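Local structure of uncharacterized protein (Mycolicibacterium smegmatis MC2 155, 6T84) at residues 26-31 against 48-53; 58-63 against 75-80; 82-87 against 112-117. The protein is required for MmpL3-dependent transport of trehalose monomycolate to the mycobacterial cell wall, and for growth and cell elongation. All blocks are in the same frame, centred on the assembly; numbering follows the deposited sequence.

Contact 1: 26-31 against 48-53; sequences EYESED and TAKNVV
Glu-26 and Val-52 form an antiparallel hydrogen-bonded pair, Glu-28 lies beside Lys-50 and Ser-29 beside Ala-49, and between the first pair and the others both strands turn a corner, at Tyr-27 and Asn-51. The first pair bonds twice: Glu-26 N to Val-52 O at 2.8 Å, and Val-52 N to Glu-26 O at 2.8 Å. At the corner Asn-51 N donates to Tyr-27 O from well above its carbonyl plane. Asn-51 has a left-handed backbone conformation there. Beyond it, Ser-29 N bonds to Ala-49 O at 3.0 Å. A water takes the place of the return bond, donating to Ser-29 O and accepting from Ala-49 N.

Glu-28 is extended, and its OE2 accepts from Thr-48 OG1 at 2.6 Å. The hydroxyl meets the anti side of the carboxylate, 29° out of plane. OG1 of Thr-48 reaches this oxygen from a position between its own backbone N and carbonyl carbon (chi1 62°). Lys-50 runs alongside Glu-28 and points the same way. Its NZ stays 5.0 Å from Glu-28 OE2 and makes its salt bridge with Glu-68. In the conformer given, Tyr-27 OH lies 3.8 Å from Lys-50 CD. Asn-51 OD1 is hydrogen-bonded to Tyr-25 OH, and ND2 to Asp-66. On the face shared by Glu-26, Ser-29, Ala-49 and Val-52, Val-52 CG2 reaches Ser-29 CB.

At the corner the strand pair passes from the edge of the nine-stranded sheet, where 24-26 borders 52-57, into a separate two-stranded ribbon of 28-29 and 49-50. Phe-65 of strand 60-67 lies against Ala-49 and Val-52, and helix 10-21 packs on Val-53 and bonds through Arg-14 to Asn-51 O.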
# COMPACT_ATOMS: atom_id res chain seq x y z
N GLU A 26 -5.40 17.86 -3.64
CA GLU A 26 -6.83 18.16 -3.51
C GLU A 26 -7.27 17.90 -2.08
O GLU A 26 -6.87 16.90 -1.49
CB GLU A 26 -7.67 17.15 -4.36
CG GLU A 26 -7.36 17.17 -5.81
CD GLU A 26 -8.14 16.12 -6.58
OE1 GLU A 26 -8.87 15.30 -5.99
OE2 GLU A 26 -7.97 16.08 -7.79
N TYR A 27 -8.16 18.72 -1.55
CA TYR A 27 -8.54 18.45 -0.17
C TYR A 27 -9.33 17.16 -0.05
O TYR A 27 -9.22 16.46 0.97
CB TYR A 27 -9.36 19.57 0.43
CG TYR A 27 -9.69 19.20 1.84
CD1 TYR A 27 -8.66 19.02 2.78
CD2 TYR A 27 -10.99 18.95 2.24
CE1 TYR A 27 -8.93 18.63 4.08
CE2 TYR A 27 -11.28 18.56 3.57
CZ TYR A 27 -10.25 18.43 4.48
OH TYR A 27 -10.53 18.07 5.79
N GLU A 28 -10.14 16.83 -1.05
CA GLU A 28 -10.96 15.64 -0.94
C GLU A 28 -11.23 15.14 -2.34
O GLU A 28 -11.30 15.93 -3.29
CB GLU A 28 -12.31 16.02 -0.27
CG GLU A 28 -13.29 14.89 -0.08
CD GLU A 28 -14.47 15.29 0.79
OE1 GLU A 28 -14.64 16.50 1.07
OE2 GLU A 28 -15.23 14.37 1.18
N SER A 29 -11.39 13.83 -2.46
CA SER A 29 -11.83 13.26 -3.73
C SER A 29 -12.91 12.24 -3.42
O SER A 29 -12.65 11.24 -2.74
CB SER A 29 -10.68 12.61 -4.50
OG SER A 29 -11.25 11.95 -5.62
N GLU A 30 -14.10 12.49 -3.96
CA GLU A 30 -15.25 11.72 -3.51
C GLU A 30 -15.33 10.32 -4.09
O GLU A 30 -16.01 9.48 -3.50
CB GLU A 30 -16.56 12.49 -3.74
CG GLU A 30 -16.59 13.84 -3.04
CD GLU A 30 -17.91 14.57 -3.20
OE1 GLU A 30 -18.84 14.00 -3.80
OE2 GLU A 30 -18.02 15.72 -2.71
N ASP A 31 -14.65 10.03 -5.20
CA ASP A 31 -14.77 8.70 -5.77
C ASP A 31 -13.49 7.88 -5.69
O ASP A 31 -13.50 6.69 -6.01
CB ASP A 31 -15.27 8.75 -7.21
CG ASP A 31 -16.75 9.06 -7.29
OD1 ASP A 31 -17.55 8.52 -6.47
OD2 ASP A 31 -17.13 9.86 -8.16
N THR A 48 -14.57 9.19 2.41
CA THR A 48 -13.93 9.69 1.22
C THR A 48 -12.47 9.96 1.52
O THR A 48 -12.08 10.19 2.67
CB THR A 48 -14.53 11.01 0.75
OG1 THR A 48 -14.32 11.98 1.78
CG2 THR A 48 -16.04 10.89 0.49
N ALA A 49 -11.69 10.01 0.46
CA ALA A 49 -10.26 10.25 0.55
C ALA A 49 -10.02 11.73 0.81
O ALA A 49 -10.62 12.60 0.15
CB ALA A 49 -9.62 9.83 -0.77
N LYS A 50 -9.16 12.05 1.78
CA LYS A 50 -8.87 13.44 2.11
C LYS A 50 -7.39 13.70 2.00
O LYS A 50 -6.56 12.79 2.09
CB LYS A 50 -9.38 13.84 3.51
CG LYS A 50 -10.91 13.87 3.53
CD LYS A 50 -11.45 14.55 4.74
CE LYS A 50 -12.99 14.60 4.63
NZ LYS A 50 -13.65 14.85 5.93
N ASN A 51 -7.03 14.99 1.92
CA ASN A 51 -5.63 15.40 1.79
C ASN A 51 -4.93 14.58 0.71
O ASN A 51 -3.93 13.87 0.93
CB ASN A 51 -4.88 15.27 3.12
CG ASN A 51 -5.31 16.28 4.09
OD1 ASN A 51 -5.40 17.44 3.76
ND2 ASN A 51 -5.54 15.86 5.34
N VAL A 52 -5.52 14.64 -0.47
CA VAL A 52 -5.20 13.76 -1.58
C VAL A 52 -4.05 14.35 -2.39
O VAL A 52 -4.07 15.54 -2.75
CB VAL A 52 -6.44 13.56 -2.46
CG1 VAL A 52 -6.10 12.62 -3.65
CG2 VAL A 52 -7.60 13.01 -1.64
N VAL A 53 -3.07 13.51 -2.73
CA VAL A 53 -1.95 13.94 -3.55
C VAL A 53 -1.88 12.98 -4.74
O VAL A 53 -1.91 11.75 -4.56
CB VAL A 53 -0.63 13.91 -2.73
CG1 VAL A 53 0.56 14.30 -3.63
CG2 VAL A 53 -0.74 14.87 -1.55
O HOH W 1 -12.95 8.70 -2.11

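Contact 2: 58-63 against 75-80; sequences RGEAVF and ALHRKV
Phe-63 and Ala-75 exchange both backbone bonds of an antiparallel hydrogen-bonded pair: Phe-63 N to Ala-75 O at 2.9 Å, and Ala-75 N to Phe-63 O at 2.8 Å. Further along, His-77 N gives a nearly straight bond to Ala-61 O, 2.8 Å away. The intervening Val-62 and Leu-76 are a non-hydrogen-bonded pair, and their backbones bond outward, to Gly-55 and Thr-149. Their side chains meet where Leu-76 CD1 comes 4.1 Å from Val-62 CB.

Past the last backbone bond a side-chain bond continues the pairing. His-77 ND1 donates to Glu-60 OE1 at 2.7 Å. The oxygen lies at the ring edge in the ring plane, and carboxylate and imidazole are 16° from coplanar. Glu-60 bends at chi2 (-68°), which swings CD towards the ring. Lys-79 NZ is 4.8 Å from Glu-60 OE2, so their charges are near but not in contact. An edge-to-face ring contact with Trp-148 also holds His-77. In the conformer given, Arg-78 NH2 bonds to Leu-176 O.

The two segments are the open-end portions of a beta hairpin, strands 60-67 and 71-77, in the central antiparallel sheet.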
# COMPACT_ATOMS: atom_id res chain seq x y z
N ARG A 58 8.28 7.64 -11.93
CA ARG A 58 8.87 7.09 -13.15
C ARG A 58 7.77 6.60 -14.10
O ARG A 58 7.77 5.48 -14.59
CB ARG A 58 9.94 6.04 -12.85
CG ARG A 58 11.12 6.58 -11.95
CD ARG A 58 11.95 7.77 -12.53
NE ARG A 58 13.06 8.22 -11.66
CZ ARG A 58 13.82 9.30 -11.88
NH1 ARG A 58 13.59 10.07 -12.93
NH2 ARG A 58 14.81 9.64 -11.04
N GLY A 59 6.77 7.45 -14.28
CA GLY A 59 5.78 7.19 -15.30
C GLY A 59 4.54 6.48 -14.82
O GLY A 59 3.64 6.25 -15.63
N GLU A 60 4.49 6.04 -13.58
CA GLU A 60 3.35 5.29 -13.10
C GLU A 60 2.61 6.14 -12.06
O GLU A 60 3.23 6.76 -11.17
CB GLU A 60 3.79 3.97 -12.46
CG GLU A 60 4.34 2.99 -13.49
CD GLU A 60 3.30 2.47 -14.45
OE1 GLU A 60 2.09 2.57 -14.20
OE2 GLU A 60 3.72 1.91 -15.50
N ALA A 61 1.27 6.15 -12.14
CA ALA A 61 0.47 6.94 -11.19
C ALA A 61 0.72 6.50 -9.74
O ALA A 61 0.81 5.31 -9.42
CB ALA A 61 -1.02 6.80 -11.50
N VAL A 62 0.79 7.50 -8.85
CA VAL A 62 0.82 7.25 -7.41
C VAL A 62 -0.17 8.20 -6.76
O VAL A 62 -0.24 9.39 -7.11
CB VAL A 62 2.24 7.40 -6.82
CG1 VAL A 62 2.75 8.84 -6.89
CG2 VAL A 62 2.27 6.92 -5.34
N PHE A 63 -0.98 7.67 -5.85
CA PHE A 63 -1.96 8.46 -5.10
C PHE A 63 -1.70 8.32 -3.62
O PHE A 63 -1.39 7.22 -3.16
CB PHE A 63 -3.39 7.97 -5.41
CG PHE A 63 -3.75 8.00 -6.93
CD1 PHE A 63 -3.16 8.89 -7.83
CD2 PHE A 63 -4.67 7.14 -7.43
CE1 PHE A 63 -3.49 8.94 -9.20
CE2 PHE A 63 -5.03 7.19 -8.78
CZ PHE A 63 -4.44 8.09 -9.66
N ALA A 75 -0.90 4.46 -2.99
CA ALA A 75 -1.23 3.46 -4.02
C ALA A 75 -0.40 3.74 -5.26
O ALA A 75 -0.46 4.85 -5.79
CB ALA A 75 -2.70 3.52 -4.41
N LEU A 76 0.34 2.73 -5.73
CA LEU A 76 1.22 2.87 -6.89
C LEU A 76 0.74 1.97 -8.03
O LEU A 76 0.48 0.78 -7.83
CB LEU A 76 2.65 2.49 -6.52
CG LEU A 76 3.70 2.47 -7.66
CD1 LEU A 76 3.91 3.88 -8.22
CD2 LEU A 76 5.09 1.89 -7.14
N HIS A 77 0.60 2.54 -9.22
CA HIS A 77 0.10 1.74 -10.33
C HIS A 77 1.12 0.71 -10.83
O HIS A 77 2.31 1.01 -10.96
CB HIS A 77 -0.27 2.66 -11.50
CG HIS A 77 -0.97 1.94 -12.60
ND1 HIS A 77 -0.36 1.63 -13.81
CD2 HIS A 77 -2.25 1.51 -12.70
CE1 HIS A 77 -1.24 1.02 -14.59
NE2 HIS A 77 -2.39 0.93 -13.94
N ARG A 78 0.65 -0.51 -11.10
CA ARG A 78 1.50 -1.60 -11.59
C ARG A 78 1.50 -1.62 -13.12
O ARG A 78 0.45 -1.44 -13.77
CB ARG A 78 0.96 -2.95 -11.18
CG ARG A 78 0.91 -3.25 -9.70
CD ARG A 78 0.16 -4.58 -9.47
NE ARG A 78 0.86 -5.69 -10.11
CZ ARG A 78 1.84 -6.35 -9.51
NH1 ARG A 78 2.18 -6.00 -8.27
NH2 ARG A 78 2.47 -7.34 -10.13
N LYS A 79 2.66 -1.94 -13.68
CA LYS A 79 2.77 -1.96 -15.13
C LYS A 79 2.01 -3.14 -15.74
O LYS A 79 1.37 -3.00 -16.79
CB LYS A 79 4.24 -1.97 -15.54
CG LYS A 79 4.47 -1.85 -17.04
CD LYS A 79 5.95 -1.84 -17.38
CE LYS A 79 6.15 -1.63 -18.86
NZ LYS A 79 5.41 -0.43 -19.33
N VAL A 80 2.07 -4.31 -15.10
CA VAL A 80 1.42 -5.52 -15.57
C VAL A 80 0.51 -6.05 -14.46
O VAL A 80 0.98 -6.28 -13.34
CB VAL A 80 2.45 -6.58 -15.98
CG1 VAL A 80 1.75 -7.79 -16.61
CG2 VAL A 80 3.52 -5.97 -16.90

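Contact 3: 82-87 against 112-117; sequences TNVVVD and VYSTNL
Val-85 and Thr-115 meet just where two antiparallel strands, 86-90 and 110-114, run out at one end of their pairing in the nine-stranded sheet. Val-85 O is gripped twice. Thr-115 N donates to it at 3.1 Å in the carbonyl plane, and Ser-114 OG donates at 2.8 Å from a position tilted 35° out of that plane. In return Val-85 N gives a straight bond to Thr-115 OG1 at 2.9 Å, so a side-chain oxygen serves as acceptor for this amide. The threonine torsion (chi1 59°) puts OG1 between its backbone N and carbonyl carbon, and leaves CG2 to press on Val-85 CB at 3.7 Å.

Within the strands, Asp-87 and Tyr-113 exchange both backbone bonds. Their side chains lie side by side, with carboxylate and ring planes 85° apart. Val-86 and Ser-114 form the neighbouring non-hydrogen-bonded pair. On their face Val-86 CG1 touches Val-112 CG1 at 4.0 Å in the conformer given, and Val-84 CG1 packs on Ser-114 OG and Asn-116 CB.

A second shell fixes these groups. Ser-114 OG accepts from Asn-116 N, an ST turn that holds the hydroxyl while it donates to Val-85. Asn-116 is the N-cap of helix 117-123, its OD1 taking the amide of Ala-119. Asp-87 OD1 is in a salt bridge with Arg-89. On the other flank of segment 82-87, Asn-144 bonds to Val-86 N and Val-84 O. Strand 102-107 borders 110-114 on its far side. Thr-82 OG1 accepts from Val-84 N in another ST turn and also bonds to Pro-180 O. A water bridges the outer end: it donates to Asn-83 O and lies 2.7 Å from Thr-115 OG1.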
# COMPACT_ATOMS: atom_id res chain seq x y z
N THR A 82 -2.01 -8.55 -12.17
CA THR A 82 -2.01 -9.92 -11.70
C THR A 82 -3.31 -10.24 -11.00
O THR A 82 -3.93 -9.35 -10.42
CB THR A 82 -0.84 -10.16 -10.72
OG1 THR A 82 -0.85 -11.54 -10.32
CG2 THR A 82 -0.94 -9.33 -9.38
N ASN A 83 -3.72 -11.51 -11.02
CA ASN A 83 -4.86 -11.91 -10.20
C ASN A 83 -4.44 -12.42 -8.82
O ASN A 83 -5.32 -12.74 -8.02
CB ASN A 83 -5.68 -13.02 -10.85
CG ASN A 83 -6.57 -12.52 -11.95
OD1 ASN A 83 -6.99 -11.36 -11.97
ND2 ASN A 83 -6.90 -13.42 -12.87
N VAL A 84 -3.17 -12.52 -8.54
CA VAL A 84 -2.73 -12.94 -7.19
C VAL A 84 -2.70 -11.72 -6.27
O VAL A 84 -2.29 -10.63 -6.70
CB VAL A 84 -1.34 -13.60 -7.27
CG1 VAL A 84 -0.78 -14.03 -5.88
CG2 VAL A 84 -1.39 -14.83 -8.19
N VAL A 85 -3.11 -11.89 -5.01
CA VAL A 85 -2.98 -10.86 -3.97
C VAL A 85 -1.98 -11.35 -2.95
O VAL A 85 -2.10 -12.46 -2.45
CB VAL A 85 -4.33 -10.57 -3.29
CG1 VAL A 85 -4.16 -9.64 -2.05
CG2 VAL A 85 -5.27 -9.95 -4.28
N VAL A 86 -1.00 -10.52 -2.66
CA VAL A 86 -0.10 -10.72 -1.50
C VAL A 86 -0.37 -9.59 -0.53
O VAL A 86 -0.45 -8.41 -0.94
CB VAL A 86 1.37 -10.75 -1.95
CG1 VAL A 86 2.34 -10.89 -0.72
CG2 VAL A 86 1.62 -11.91 -2.95
N ASP A 87 -0.45 -9.92 0.77
CA ASP A 87 -0.67 -8.94 1.84
C ASP A 87 0.39 -9.24 2.89
O ASP A 87 0.47 -10.37 3.40
CB ASP A 87 -2.09 -9.15 2.39
CG ASP A 87 -2.48 -8.19 3.50
OD1 ASP A 87 -1.74 -8.16 4.50
OD2 ASP A 87 -3.54 -7.51 3.38
N VAL A 112 2.79 -12.89 6.06
CA VAL A 112 2.45 -12.87 4.64
C VAL A 112 1.19 -13.70 4.43
O VAL A 112 1.13 -14.86 4.86
CB VAL A 112 3.59 -13.46 3.79
CG1 VAL A 112 3.24 -13.32 2.31
CG2 VAL A 112 4.93 -12.80 4.13
N TYR A 113 0.21 -13.10 3.74
CA TYR A 113 -1.03 -13.77 3.37
C TYR A 113 -1.15 -13.71 1.85
O TYR A 113 -0.69 -12.74 1.21
CB TYR A 113 -2.27 -13.06 4.00
CG TYR A 113 -2.16 -12.98 5.50
CD1 TYR A 113 -1.48 -11.92 6.10
CD2 TYR A 113 -2.73 -13.93 6.30
CE1 TYR A 113 -1.41 -11.79 7.48
CE2 TYR A 113 -2.61 -13.82 7.72
CZ TYR A 113 -1.95 -12.76 8.27
OH TYR A 113 -1.77 -12.65 9.63
N SER A 114 -1.79 -14.71 1.24
CA SER A 114 -1.99 -14.61 -0.20
C SER A 114 -3.19 -15.41 -0.65
O SER A 114 -3.60 -16.38 0.00
CB SER A 114 -0.76 -15.12 -0.94
OG SER A 114 -0.88 -14.93 -2.35
N THR A 115 -3.72 -15.01 -1.80
CA THR A 115 -4.76 -15.77 -2.49
C THR A 115 -4.18 -16.96 -3.25
O THR A 115 -4.95 -17.81 -3.71
CB THR A 115 -5.50 -14.86 -3.49
OG1 THR A 115 -4.55 -14.33 -4.42
CG2 THR A 115 -6.22 -13.75 -2.79
N ASN A 116 -2.84 -17.07 -3.40
CA ASN A 116 -2.25 -18.18 -4.15
C ASN A 116 -0.94 -18.48 -3.44
O ASN A 116 0.05 -17.79 -3.65
CB ASN A 116 -2.03 -17.76 -5.61
CG ASN A 116 -1.41 -18.87 -6.52
OD1 ASN A 116 -0.59 -19.71 -6.07
ND2 ASN A 116 -1.78 -18.87 -7.81
N LEU A 117 -0.96 -19.48 -2.56
CA LEU A 117 0.20 -19.70 -1.69
C LEU A 117 1.43 -20.07 -2.51
O LEU A 117 2.56 -19.68 -2.17
CB LEU A 117 -0.11 -20.78 -0.65
CG LEU A 117 -1.20 -20.38 0.36
CD1 LEU A 117 -1.38 -21.52 1.41
CD2 LEU A 117 -0.92 -19.03 1.03
O HOH W 2 -5.40 -15.48 -6.73

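This chain is the N-terminal domain, probably cytoplasmic, which suffices for function and MmpL3 binding. After helix 10-21, contact 1 closes a loop of 16 residues without helix or strand. Contact 2 closes the hairpin of strands 60-67 and 71-77. Contact 3 closes a longer excursion that includes strand 102-107, and its second segment runs into helix 117-123. The three lie in series, none nested or crossed. Contacts 1 and 2 touch through Val-53 O and Phe-63 CB, since 52-57 and 60-67 are neighbouring strands. Segments 75-80 and 82-87 nearly adjoin in sequence. Contacts 1 and 3 lie on opposite sides of the chain's centre, about 28 Å between centres, towards the two ends of one sheet.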